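Extracellular solute-binding protein, family 1 (Bifidobacterium longum subsp. infantis ATCC 15697, PDB 3QUF) probably binds a solute, perhaps a sugar, outside the cell membrane and delivers it to an ABC-type importer. Local coordinates at residues T217-W222 / A403-W408; G236-K241 / K389-Q394. All coordinates share one frame; numbering follows the deposited sequence.

Contact 1: T217-W222 / A403-W408; sequences TFTKDW and ALDAKW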
loop_
_atom_site.group_PDB
_atom_site.type_symbol
_atom_site.label_atom_id
_atom_site.label_comp_id
_atom_site.label_asym_id
_atom_site.label_seq_id
_atom_site.Cartn_x
_atom_site.Cartn_y
_atom_site.Cartn_z
ATOM N N THR A 217 -2.457 16.248 -14.671
ATOM C CA THR A 217 -1.433 16.854 -13.839
ATOM C C THR A 217 -1.872 16.851 -12.378
ATOM O O THR A 217 -3.035 16.700 -12.077
ATOM C CB THR A 217 -1.156 18.312 -14.248
ATOM O OG1 THR A 217 -2.327 19.124 -14.027
ATOM C CG2 THR A 217 -0.673 18.380 -15.723
ATOM N N PHE A 218 -0.921 17.029 -11.482
ATOM C CA PHE A 218 -1.256 17.250 -10.069
ATOM C C PHE A 218 -2.124 18.504 -9.898
ATOM O O PHE A 218 -3.047 18.536 -9.089
ATOM C CB PHE A 218 0.017 17.339 -9.221
ATOM C CG PHE A 218 0.802 16.066 -9.166
ATOM C CD1 PHE A 218 0.421 15.035 -8.326
ATOM C CD2 PHE A 218 1.940 15.883 -9.959
ATOM C CE1 PHE A 218 1.113 13.871 -8.298
ATOM C CE2 PHE A 218 2.635 14.706 -9.941
ATOM C CZ PHE A 218 2.238 13.685 -9.082
ATOM N N THR A 219 -1.827 19.564 -10.655
ATOM C CA THR A 219 -2.647 20.757 -10.592
ATOM C C THR A 219 -4.092 20.488 -10.936
ATOM O O THR A 219 -4.982 21.028 -10.287
ATOM C CB THR A 219 -2.076 21.856 -11.501
ATOM O OG1 THR A 219 -0.779 22.188 -11.008
ATOM C CG2 THR A 219 -2.975 23.108 -11.490
ATOM N N LYS A 220 -4.337 19.655 -11.937
ATOM C CA LYS A 220 -5.735 19.327 -12.297
ATOM C C LYS A 220 -6.412 18.458 -11.240
ATOM O O LYS A 220 -7.544 18.737 -10.811
ATOM C CB LYS A 220 -5.823 18.642 -13.661
ATOM C CG LYS A 220 -5.589 19.581 -14.871
ATOM C CD LYS A 220 -5.582 18.771 -16.196
ATOM C CE LYS A 220 -4.730 19.411 -17.336
ATOM N NZ LYS A 220 -4.038 18.366 -18.226
ATOM N N ASP A 221 -5.725 17.393 -10.823
ATOM C CA ASP A 221 -6.404 16.337 -10.042
ATOM C C ASP A 221 -6.148 16.330 -8.556
ATOM O O ASP A 221 -7.027 15.929 -7.797
ATOM C CB ASP A 221 -6.110 14.972 -10.642
ATOM C CG ASP A 221 -6.959 14.686 -11.865
ATOM O OD1 ASP A 221 -8.185 15.035 -11.891
ATOM O OD2 ASP A 221 -6.378 14.123 -12.794
ATOM N N TRP A 222 -4.960 16.718 -8.112
ATOM C CA TRP A 222 -4.698 16.730 -6.692
ATOM C C TRP A 222 -5.187 18.013 -6.032
ATOM O O TRP A 222 -5.516 17.987 -4.861
ATOM C CB TRP A 222 -3.224 16.516 -6.371
ATOM C CG TRP A 222 -2.766 15.067 -6.489
ATOM C CD1 TRP A 222 -3.191 14.130 -7.402
ATOM C CD2 TRP A 222 -1.811 14.388 -5.654
ATOM N NE1 TRP A 222 -2.530 12.945 -7.202
ATOM C CE2 TRP A 222 -1.673 13.078 -6.145
ATOM C CE3 TRP A 222 -1.038 14.776 -4.567
ATOM C CZ2 TRP A 222 -0.810 12.135 -5.560
ATOM C CZ3 TRP A 222 -0.159 13.846 -3.992
ATOM C CH2 TRP A 222 -0.065 12.535 -4.496
ATOM N N ALA A 403 3.677 22.689 -6.986
ATOM C CA ALA A 403 5.020 22.225 -6.583
ATOM C C ALA A 403 5.281 20.766 -6.959
ATOM O O ALA A 403 6.364 20.404 -7.416
ATOM C CB ALA A 403 5.252 22.446 -5.105
ATOM N N LEU A 404 4.276 19.917 -6.775
ATOM C CA LEU A 404 4.367 18.537 -7.210
ATOM C C LEU A 404 4.542 18.424 -8.737
ATOM O O LEU A 404 5.358 17.656 -9.190
ATOM C CB LEU A 404 3.162 17.730 -6.736
ATOM C CG LEU A 404 3.126 17.424 -5.224
ATOM C CD1 LEU A 404 1.818 16.762 -4.853
ATOM C CD2 LEU A 404 4.288 16.538 -4.804
ATOM N N ASP A 405 3.775 19.199 -9.515
ATOM C CA ASP A 405 3.943 19.203 -10.979
ATOM C C ASP A 405 5.365 19.649 -11.369
ATOM O O ASP A 405 5.996 19.025 -12.235
ATOM C CB ASP A 405 2.913 20.123 -11.628
ATOM C CG ASP A 405 1.590 19.406 -11.927
ATOM O OD1 ASP A 405 1.621 18.197 -12.217
ATOM O OD2 ASP A 405 0.533 20.079 -11.924
ATOM N N ALA A 406 5.845 20.702 -10.712
ATOM C CA ALA A 406 7.178 21.261 -10.971
ATOM C C ALA A 406 8.222 20.212 -10.710
ATOM O O ALA A 406 9.149 20.024 -11.512
ATOM C CB ALA A 406 7.431 22.520 -10.107
ATOM N N LYS A 407 8.096 19.503 -9.595
ATOM C CA LYS A 407 9.035 18.445 -9.271
ATOM C C LYS A 407 8.968 17.254 -10.256
ATOM O O LYS A 407 9.971 16.784 -10.773
ATOM C CB LYS A 407 8.779 17.960 -7.831
ATOM C CG LYS A 407 9.841 17.082 -7.273
ATOM C CD LYS A 407 11.167 17.808 -7.263
ATOM C CE LYS A 407 11.959 17.557 -6.020
ATOM N NZ LYS A 407 12.874 18.691 -5.841
ATOM N N TRP A 408 7.773 16.784 -10.531
ATOM C CA TRP A 408 7.540 15.689 -11.469
ATOM C C TRP A 408 8.118 15.982 -12.855
ATOM O O TRP A 408 8.712 15.092 -13.502
ATOM C CB TRP A 408 6.031 15.447 -11.574
ATOM C CG TRP A 408 5.671 14.264 -12.427
ATOM C CD1 TRP A 408 5.142 14.292 -13.680
ATOM C CD2 TRP A 408 5.826 12.908 -12.083
ATOM N NE1 TRP A 408 4.949 13.014 -14.136
ATOM C CE2 TRP A 408 5.350 12.145 -13.161
ATOM C CE3 TRP A 408 6.276 12.248 -10.936
ATOM C CZ2 TRP A 408 5.368 10.763 -13.149
ATOM C CZ3 TRP A 408 6.281 10.868 -10.925
ATOM C CH2 TRP A 408 5.844 10.144 -12.029
#
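Asp405 brings its carboxylate to the first turn of helix 218-221 and takes three hydrogen bonds there. Asp405 OD1 accepts from Phe218 N at 2.9 Å, met on the syn side though 28° out of the carboxylate plane. Asp405 OD2 takes two donors: Thr219 N comes from above that plane at 2.7 Å, while Thr219 OG1 gives its proton to the anti lone pair at 2.6 Å. Because the hydroxyl of Thr219 lies beside its own backbone N (chi1 -62°), both donors converge on the one oxygen. An aspartate suits this place, since a helix start presents amide N-H groups that lack acceptors in a preceding turn, and its negative charge probably interacts well with the positive end of the helix dipole. Thr217 serves the same turn as N-cap, its OG1 accepting from Lys220 N. An asparagine in place of Asp405 would probably leave one of these donors without an acceptor and weaken the attraction to the helix start.

Beneath this polar edge, which is only partly shielded from solvent, Phe218, Leu404 and Trp222 are buried and closely packed. Leu404 CB lies over one face of the Phe218 ring, 4.1 Å from its centroid, in a CH-pi contact, and Leu404 CD1 reaches Trp222 CE3 at 3.5 Å. Partly exposed Trp408 borders this side, its indole face met by the Phe218 edge in a T-shaped pair, planes at 76°. Broad, flat side chains can thus fill the space between helices 218-221 and 397-408. Helix 188-199 backs Trp222, whose NE1 bonds to Asp208, while helix 397-408 lies against helix 376-391 through Leu404 on Met379 and meets Trp212 of helix 209-212 through Trp408.

Contact 2: G236-K241 / K389-Q394; sequences GVIPQK and KIVQGQ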
loop_
_atom_site.group_PDB
_atom_site.type_symbol
_atom_site.label_atom_id
_atom_site.label_comp_id
_atom_site.label_asym_id
_atom_site.label_seq_id
_atom_site.Cartn_x
_atom_site.Cartn_y
_atom_site.Cartn_z
ATOM N N GLY A 236 -9.413 23.072 12.130
ATOM C CA GLY A 236 -8.787 22.603 13.352
ATOM C C GLY A 236 -8.806 21.080 13.521
ATOM O O GLY A 236 -8.269 20.566 14.500
ATOM N N VAL A 237 -9.367 20.363 12.546
ATOM C CA VAL A 237 -9.521 18.888 12.642
ATOM C C VAL A 237 -8.213 18.154 12.308
ATOM O O VAL A 237 -7.880 17.172 12.963
ATOM C CB VAL A 237 -10.726 18.396 11.794
ATOM C CG1 VAL A 237 -10.874 16.842 11.806
ATOM C CG2 VAL A 237 -12.017 19.061 12.306
ATOM N N ILE A 238 -7.452 18.650 11.332
ATOM C CA ILE A 238 -6.049 18.269 11.166
ATOM C C ILE A 238 -5.191 19.405 11.773
ATOM O O ILE A 238 -4.932 20.412 11.098
ATOM C CB ILE A 238 -5.656 18.057 9.711
ATOM C CG1 ILE A 238 -6.563 17.002 9.053
ATOM C CG2 ILE A 238 -4.226 17.591 9.646
ATOM C CD1 ILE A 238 -6.331 16.817 7.534
ATOM N N PRO A 239 -4.749 19.237 13.026
ATOM C CA PRO A 239 -4.246 20.405 13.795
ATOM C C PRO A 239 -2.751 20.669 13.582
ATOM O O PRO A 239 -2.015 19.754 13.226
ATOM C CB PRO A 239 -4.572 20.001 15.230
ATOM C CG PRO A 239 -4.317 18.502 15.245
ATOM C CD PRO A 239 -4.804 18.020 13.867
ATOM N N GLN A 240 -2.278 21.914 13.794
ATOM C CA GLN A 240 -0.848 22.196 13.549
ATOM C C GLN A 240 0.014 21.402 14.531
ATOM O O GLN A 240 1.151 21.087 14.227
ATOM C CB GLN A 240 -0.482 23.702 13.615
ATOM C CG GLN A 240 -1.080 24.553 12.470
ATOM C CD GLN A 240 -2.403 25.148 12.899
ATOM O OE1 GLN A 240 -3.132 24.531 13.680
ATOM N NE2 GLN A 240 -2.697 26.384 12.443
ATOM N N LYS A 241 -0.547 21.053 15.669
ATOM C CA LYS A 241 0.169 20.262 16.670
ATOM C C LYS A 241 0.454 18.851 16.200
ATOM O O LYS A 241 1.228 18.142 16.844
ATOM C CB LYS A 241 -0.587 20.228 18.004
ATOM C CG LYS A 241 -1.760 19.307 18.062
ATOM C CD LYS A 241 -2.490 19.486 19.350
ATOM C CE LYS A 241 -3.726 18.654 19.404
ATOM N NZ LYS A 241 -4.481 18.805 20.659
ATOM N N LYS A 389 3.251 21.980 4.899
ATOM C CA LYS A 389 3.001 23.406 4.655
ATOM C C LYS A 389 1.508 23.718 4.537
ATOM O O LYS A 389 1.056 24.772 4.948
ATOM C CB LYS A 389 3.719 23.883 3.395
ATOM C CG LYS A 389 5.209 23.884 3.559
ATOM C CD LYS A 389 5.988 24.326 2.283
ATOM C CE LYS A 389 7.437 23.824 2.362
ATOM N NZ LYS A 389 8.224 23.872 1.079
ATOM N N ILE A 390 0.738 22.802 3.954
ATOM C CA ILE A 390 -0.718 23.005 3.895
ATOM C C ILE A 390 -1.299 23.009 5.290
ATOM O O ILE A 390 -2.100 23.907 5.635
ATOM C CB ILE A 390 -1.439 21.930 3.096
ATOM C CG1 ILE A 390 -1.166 22.078 1.614
ATOM C CG2 ILE A 390 -2.982 21.959 3.400
ATOM C CD1 ILE A 390 -1.552 20.853 0.825
ATOM N N VAL A 391 -0.901 22.038 6.113
ATOM C CA VAL A 391 -1.469 21.914 7.464
ATOM C C VAL A 391 -1.153 23.179 8.260
ATOM O O VAL A 391 -2.022 23.707 8.971
ATOM C CB VAL A 391 -0.967 20.668 8.193
ATOM C CG1 VAL A 391 -1.418 20.673 9.665
ATOM C CG2 VAL A 391 -1.497 19.405 7.485
ATOM N N GLN A 392 0.062 23.695 8.071
ATOM C CA GLN A 392 0.513 24.908 8.763
ATOM C C GLN A 392 0.020 26.212 8.166
ATOM O O GLN A 392 0.449 27.290 8.583
ATOM C CB GLN A 392 2.021 24.906 8.810
ATOM C CG GLN A 392 2.532 23.815 9.672
ATOM C CD GLN A 392 4.035 23.652 9.607
ATOM O OE1 GLN A 392 4.655 23.642 8.520
ATOM N NE2 GLN A 392 4.635 23.465 10.773
ATOM N N GLY A 393 -0.881 26.146 7.203
ATOM C CA GLY A 393 -1.447 27.348 6.626
ATOM C C GLY A 393 -0.463 28.182 5.827
ATOM O O GLY A 393 -0.717 29.362 5.599
ATOM N N GLN A 394 0.646 27.591 5.376
ATOM C CA GLN A 394 1.690 28.352 4.682
ATOM C C GLN A 394 1.528 28.376 3.180
ATOM O O GLN A 394 2.046 29.260 2.532
ATOM C CB GLN A 394 3.084 27.817 4.999
ATOM C CG GLN A 394 3.339 27.688 6.481
ATOM C CD GLN A 394 4.809 27.543 6.835
ATOM O OE1 GLN A 394 5.505 26.633 6.366
ATOM N NE2 GLN A 394 5.280 28.427 7.690
HETATM O O HOH W 1 -1.373 28.219 11.152
#
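Gln240 NE2 donates to a water at 2.6 Å, and that water in turn donates to Gln392 O at a longer 3.3 Å, so a single solvent molecule spans the two segments where no direct hydrogen bond does. The glutamine chain bends at chi2 (93°), which carries its amide round to the water, while Gln240 CG lies 3.7 Å from Val391 O. A long, flexible polar side chain is apt here, since its methylene part can lie against the end of the helix while the amide stays in contact with solvent.

Val391 carries the inner side, where one methyl meets loop carbonyls and the other an isoleucine methyl. With its CG1 anti to the backbone N (chi1 172°), Val391 CG1 comes up to the loop backbone, 3.7 Å from Pro239 O and almost as near to Ile238 O, and Val391 CG2 meets Ile238 CG2 at 3.9 Å. The two side chains cross at about a right angle, and a beta-branched residue on each side lets the loop come close to the helix. Just beyond Val391 the helix stops in a Schellman motif: Gln394 N bonds to Lys389 O and Gly393 N to Ile390 O, with Gly393 as the C' residue, whose positive phi a glycine takes up easily.

Trp229 of helix 223-234 touches both Ile238 and Val391 and so completes this apolar patch. The contact therefore joins the loop that follows helix 223-234 to the C-terminal end of helix 376-391, while Pro239 packs on Leu179, just past strand 176-178.

The two contacts lie in the same part of the fold, with centres 20 Å apart and nearest atoms about 7 Å apart, so they do not touch. Along the chain the order is 217-222, 236-241, 389-394, 403-408: contact 2 falls between the two halves of contact 1. Helix 223-234 leads from the first half of one to the first half of the other, and the consecutive helices 376-391 and 397-408 supply the second halves. The C-terminal helical pair is thus fastened at two separate points, helix 218-221 and the loop after helix 223-234, to chain some 150 to 180 residues earlier, so that regions far apart in sequence pack together.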